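Long-range contact in fructose-bisphosphate aldolase (PDB 4TR9), which belongs to the class I fructose-bisphosphate aldolase family of TIM-barrel proteins and here carries N'-[(E)-(2,4-dichlorophenyl)methylidene]-3,4-dihydroxybenzohydrazide in its pocket: residues A[253-265]-A[289-302]. Residues are numbered along the deposited sequence; the frame is centred on the assembly and turned at random.
Sequences TQDVGFLTVRTLR and VNLNSINALGPHPW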
loop_
_atom_site.group_PDB
_atom_site.type_symbol
_atom_site.label_atom_id
_atom_site.label_comp_id
_atom_site.label_asym_id
_atom_site.label_seq_id
_atom_site.Cartn_x
_atom_site.Cartn_y
_atom_site.Cartn_z
ATOM N N THR A 253 19.227 14.297 -28.375
ATOM C CA THR A 253 18.981 15.105 -27.186
ATOM C C THR A 253 17.505 15.470 -27.042
ATOM O O THR A 253 17.029 15.721 -25.934
ATOM C CB THR A 253 19.824 16.397 -27.198
ATOM O OG1 THR A 253 19.498 17.194 -26.054
ATOM C CG2 THR A 253 19.563 17.200 -28.465
ATOM N N GLN A 254 16.783 15.498 -28.157
ATOM C CA GLN A 254 15.354 15.791 -28.124
ATOM C C GLN A 254 14.570 14.591 -27.606
ATOM O O GLN A 254 13.500 14.745 -27.017
ATOM C CB GLN A 254 14.848 16.197 -29.510
ATOM C CG GLN A 254 15.258 17.598 -29.930
ATOM C CD GLN A 254 14.552 18.057 -31.190
ATOM O OE1 GLN A 254 13.943 17.258 -31.900
ATOM N NE2 GLN A 254 14.625 19.354 -31.471
ATOM N N ASP A 255 15.106 13.395 -27.832
ATOM C CA ASP A 255 14.512 12.182 -27.285
ATOM C C ASP A 255 14.636 12.191 -25.766
ATOM O O ASP A 255 13.745 11.725 -25.056
ATOM C CB ASP A 255 15.177 10.935 -27.870
ATOM C CG ASP A 255 14.907 10.773 -29.354
ATOM O OD1 ASP A 255 13.850 11.247 -29.822
ATOM O OD2 ASP A 255 15.749 10.169 -30.051
ATOM N N VAL A 256 15.749 12.728 -25.277
ATOM C CA VAL A 256 15.957 12.893 -23.845
ATOM C C VAL A 256 14.960 13.898 -23.278
ATOM O O VAL A 256 14.336 13.652 -22.248
ATOM C CB VAL A 256 17.395 13.358 -23.530
ATOM C CG1 VAL A 256 17.517 13.776 -22.073
ATOM C CG2 VAL A 256 18.393 12.260 -23.865
ATOM N N GLY A 257 14.810 15.025 -23.967
ATOM C CA GLY A 257 13.912 16.079 -23.530
ATOM C C GLY A 257 12.447 15.681 -23.537
ATOM O O GLY A 257 11.700 16.037 -22.625
ATOM N N PHE A 258 12.033 14.946 -24.564
ATOM C CA PHE A 258 10.640 14.527 -24.692
ATOM C C PHE A 258 10.222 13.567 -23.583
ATOM O O PHE A 258 9.226 13.794 -22.893
ATOM C CB PHE A 258 10.400 13.873 -26.055
ATOM C CG PHE A 258 9.090 13.140 -26.152
ATOM C CD1 PHE A 258 7.901 13.836 -26.297
ATOM C CD2 PHE A 258 9.047 11.755 -26.103
ATOM C CE1 PHE A 258 6.694 13.166 -26.386
ATOM C CE2 PHE A 258 7.844 11.079 -26.191
ATOM C CZ PHE A 258 6.666 11.785 -26.333
ATOM N N LEU A 259 10.987 12.493 -23.419
ATOM C CA LEU A 259 10.645 11.449 -22.460
ATOM C C LEU A 259 10.875 11.893 -21.017
ATOM O O LEU A 259 10.383 11.260 -20.083
ATOM C CB LEU A 259 11.443 10.180 -22.764
ATOM C CG LEU A 259 11.024 9.474 -24.056
ATOM C CD1 LEU A 259 12.117 8.553 -24.559
ATOM C CD2 LEU A 259 9.734 8.696 -23.847
ATOM N N THR A 260 11.616 12.981 -20.836
ATOM C CA THR A 260 11.817 13.544 -19.505
ATOM C C THR A 260 10.619 14.398 -19.105
ATOM O O THR A 260 10.104 14.280 -17.994
ATOM C CB THR A 260 13.100 14.393 -19.427
ATOM O OG1 THR A 260 14.240 13.567 -19.696
ATOM C CG2 THR A 260 13.248 15.012 -18.047
ATOM N N VAL A 261 10.178 15.255 -20.024
ATOM C CA VAL A 261 9.015 16.104 -19.789
ATOM C C VAL A 261 7.755 15.263 -19.598
ATOM O O VAL A 261 6.954 15.526 -18.700
ATOM C CB VAL A 261 8.800 17.101 -20.949
ATOM C CG1 VAL A 261 7.449 17.788 -20.829
ATOM C CG2 VAL A 261 9.921 18.130 -20.976
ATOM N N ARG A 262 7.592 14.244 -20.437
ATOM C CA ARG A 262 6.442 13.352 -20.343
ATOM C C ARG A 262 6.409 12.630 -18.999
ATOM O O ARG A 262 5.350 12.475 -18.394
ATOM C CB ARG A 262 6.456 12.328 -21.479
ATOM C CG ARG A 262 5.199 11.472 -21.548
ATOM C CD ARG A 262 5.334 10.358 -22.569
ATOM N NE ARG A 262 6.176 9.271 -22.081
ATOM C CZ ARG A 262 6.415 8.152 -22.755
ATOM N NH1 ARG A 262 7.194 7.213 -22.234
ATOM N NH2 ARG A 262 5.875 7.971 -23.952
ATOM N N THR A 263 7.578 12.197 -18.536
ATOM C CA THR A 263 7.684 11.481 -17.270
ATOM C C THR A 263 7.303 12.372 -16.090
ATOM O O THR A 263 6.620 11.935 -15.163
ATOM C CB THR A 263 9.109 10.936 -17.051
ATOM O OG1 THR A 263 9.493 10.134 -18.174
ATOM C CG2 THR A 263 9.174 10.095 -15.784
ATOM N N LEU A 264 7.743 13.626 -16.136
ATOM C CA LEU A 264 7.470 14.571 -15.059
ATOM C C LEU A 264 6.008 14.999 -15.037
ATOM O O LEU A 264 5.401 15.103 -13.971
ATOM C CB LEU A 264 8.371 15.801 -15.189
ATOM C CG LEU A 264 9.869 15.561 -14.987
ATOM C CD1 LEU A 264 10.645 16.861 -15.139
ATOM C CD2 LEU A 264 10.133 14.927 -13.629
ATOM N N ARG A 265 5.443 15.244 -16.216
ATOM C CA ARG A 265 4.053 15.674 -16.321
ATOM C C ARG A 265 3.091 14.592 -15.840
ATOM O O ARG A 265 1.996 14.892 -15.367
ATOM C CB ARG A 265 3.719 16.069 -17.760
ATOM C CG ARG A 265 4.376 17.362 -18.216
ATOM C CD ARG A 265 3.952 17.730 -19.628
ATOM N NE ARG A 265 2.507 17.903 -19.737
ATOM C CZ ARG A 265 1.872 19.044 -19.493
ATOM N NH1 ARG A 265 0.554 19.111 -19.619
ATOM N NH2 ARG A 265 2.553 20.120 -19.122
ATOM N N VAL A 289 23.203 20.845 -22.952
ATOM C CA VAL A 289 22.408 20.622 -24.153
ATOM C C VAL A 289 21.092 19.927 -23.813
ATOM O O VAL A 289 20.028 20.336 -24.278
ATOM C CB VAL A 289 23.181 19.784 -25.193
ATOM C CG1 VAL A 289 22.273 19.388 -26.346
ATOM C CG2 VAL A 289 24.389 20.558 -25.702
ATOM N N ASN A 290 21.169 18.886 -22.991
ATOM C CA ASN A 290 19.980 18.142 -22.588
ATOM C C ASN A 290 19.028 18.988 -21.750
ATOM O O ASN A 290 17.814 18.929 -21.936
ATOM C CB ASN A 290 20.373 16.880 -21.817
ATOM C CG ASN A 290 21.089 15.865 -22.688
ATOM O OD1 ASN A 290 20.850 15.786 -23.892
ATOM N ND2 ASN A 290 21.972 15.083 -22.080
ATOM N N LEU A 291 19.581 19.776 -20.832
ATOM C CA LEU A 291 18.775 20.683 -20.023
ATOM C C LEU A 291 18.097 21.720 -20.912
ATOM O O LEU A 291 16.970 22.141 -20.650
ATOM C CB LEU A 291 19.635 21.373 -18.960
ATOM C CG LEU A 291 18.931 22.409 -18.080
ATOM C CD1 LEU A 291 17.780 21.775 -17.313
ATOM C CD2 LEU A 291 19.916 23.068 -17.127
ATOM N N ASN A 292 18.795 22.124 -21.967
ATOM C CA ASN A 292 18.243 23.052 -22.944
ATOM C C ASN A 292 17.117 22.411 -23.745
ATOM O O ASN A 292 16.092 23.042 -24.007
ATOM C CB ASN A 292 19.340 23.550 -23.887
ATOM C CG ASN A 292 18.809 24.473 -24.962
ATOM O OD1 ASN A 292 18.660 25.675 -24.745
ATOM N ND2 ASN A 292 18.520 23.916 -26.133
ATOM N N SER A 293 17.316 21.154 -24.130
ATOM C CA SER A 293 16.320 20.418 -24.899
ATOM C C SER A 293 15.034 20.242 -24.101
ATOM O O SER A 293 13.937 20.239 -24.662
ATOM C CB SER A 293 16.871 19.053 -25.319
ATOM O OG SER A 293 18.049 19.193 -26.093
ATOM N N ILE A 294 15.180 20.099 -22.788
ATOM C CA ILE A 294 14.037 19.964 -21.892
ATOM C C ILE A 294 13.253 21.272 -21.803
ATOM O O ILE A 294 12.024 21.276 -21.868
ATOM C CB ILE A 294 14.480 19.535 -20.478
ATOM C CG1 ILE A 294 15.124 18.149 -20.519
ATOM C CG2 ILE A 294 13.302 19.527 -19.526
ATOM C CD1 ILE A 294 15.663 17.689 -19.182
ATOM N N ASN A 295 13.971 22.382 -21.664
ATOM C CA ASN A 295 13.333 23.686 -21.530
ATOM C C ASN A 295 12.925 24.290 -22.870
ATOM O O ASN A 295 12.222 25.300 -22.914
ATOM C CB ASN A 295 14.253 24.654 -20.787
ATOM C CG ASN A 295 14.401 24.304 -19.320
ATOM O OD1 ASN A 295 13.555 24.657 -18.498
ATOM N ND2 ASN A 295 15.480 23.607 -18.983
ATOM N N ALA A 296 13.355 23.666 -23.962
ATOM C CA ALA A 296 12.971 24.125 -25.289
ATOM C C ALA A 296 11.536 23.717 -25.606
ATOM O O ALA A 296 10.962 24.157 -26.602
ATOM C CB ALA A 296 13.925 23.579 -26.342
ATOM N N LEU A 297 10.958 22.878 -24.751
ATOM C CA LEU A 297 9.596 22.394 -24.951
ATOM C C LEU A 297 8.567 23.266 -24.233
ATOM O O LEU A 297 7.661 22.757 -23.572
ATOM C CB LEU A 297 9.474 20.944 -24.480
ATOM C CG LEU A 297 10.347 19.924 -25.217
ATOM C CD1 LEU A 297 10.137 18.527 -24.656
ATOM C CD2 LEU A 297 10.064 19.951 -26.711
ATOM N N GLY A 298 8.722 24.582 -24.360
ATOM C CA GLY A 298 7.754 25.534 -23.841
ATOM C C GLY A 298 7.720 25.658 -22.329
ATOM O O GLY A 298 8.249 24.803 -21.620
ATOM N N PRO A 299 7.081 26.726 -21.826
ATOM C CA PRO A 299 6.977 26.999 -20.387
ATOM C C PRO A 299 6.262 25.881 -19.627
ATOM O O PRO A 299 5.091 25.602 -19.886
ATOM C CB PRO A 299 6.171 28.302 -20.334
ATOM C CG PRO A 299 5.435 28.352 -21.633
ATOM C CD PRO A 299 6.352 27.719 -22.631
ATOM N N HIS A 300 6.973 25.255 -18.695
ATOM C CA HIS A 300 6.442 24.125 -17.939
ATOM C C HIS A 300 5.719 24.582 -16.672
ATOM O O HIS A 300 5.966 25.684 -16.184
ATOM C CB HIS A 300 7.575 23.157 -17.583
ATOM C CG HIS A 300 8.321 22.640 -18.771
ATOM N ND1 HIS A 300 7.742 21.821 -19.716
ATOM C CD2 HIS A 300 9.603 22.823 -19.169
ATOM C CE1 HIS A 300 8.633 21.523 -20.645
ATOM N NE2 HIS A 300 9.771 22.119 -20.335
ATOM N N PRO A 301 4.814 23.739 -16.145
ATOM C CA PRO A 301 4.114 24.024 -14.886
ATOM C C PRO A 301 5.065 24.270 -13.717
ATOM O O PRO A 301 4.719 24.994 -12.784
ATOM C CB PRO A 301 3.287 22.757 -14.652
ATOM C CG PRO A 301 3.047 22.220 -16.012
ATOM C CD PRO A 301 4.295 22.519 -16.791
ATOM N N TRP A 302 6.245 23.661 -13.769
ATOM C CA TRP A 302 7.277 23.892 -12.765
ATOM C C TRP A 302 8.566 24.354 -13.433
ATOM O O TRP A 302 8.750 24.170 -14.634
ATOM C CB TRP A 302 7.543 22.628 -11.943
ATOM C CG TRP A 302 6.641 21.470 -12.256
ATOM C CD1 TRP A 302 5.651 20.966 -11.462
ATOM C CD2 TRP A 302 6.654 20.665 -13.440
ATOM N NE1 TRP A 302 5.045 19.900 -12.081
ATOM C CE2 TRP A 302 5.641 19.697 -13.299
ATOM C CE3 TRP A 302 7.418 20.674 -14.612
ATOM C CZ2 TRP A 302 5.375 18.745 -14.280
ATOM C CZ3 TRP A 302 7.153 19.729 -15.584
ATOM C CH2 TRP A 302 6.140 18.777 -15.413
HETATM O O HOH W 1 5.217 20.987 -19.985
#
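Val261 lays both methyls against the imidazole of His300, CG2 lying 3.6 Å from CE1, and CG2 also touches Leu297 CD1. The axes of segments 253-265 and 289-295, from neighbouring outer helices of the TIM barrel, cross at -54°, and the chain after the second helix runs on through Pro301 and Trp302 to strand 303-308. The backbones come nearest at Gly257, whose CA is 4.2 Å from Ile294 CA; Ile294 packs its CG1 on this glycine, continues to Thr260 CG2 with its CD1 and, like Leu264, packs on Leu304 of that strand. At the start of helix 253-265, OG1 of Thr253 stands anti to the backbone N (chi1 177°), which carries it next to Ser293 OG, at a doubtfully short 2.5 Å, with Asn290 OD1 2.9 Å from the same OG1. Farther along, the six-membered ring of Trp302 meets Leu264 CB and Arg265 CG through CH2, while its NE1 is bonded to Val268 O. Pro270 of the second subunit packs on Arg265, Pro301 and Trp302. The His300 ring is pinned at two edge positions: NE2 donates to Ile294 O at 2.9 Å, and ND1 meets a water, 2.7 Å away, that accepts from Arg265 NH2.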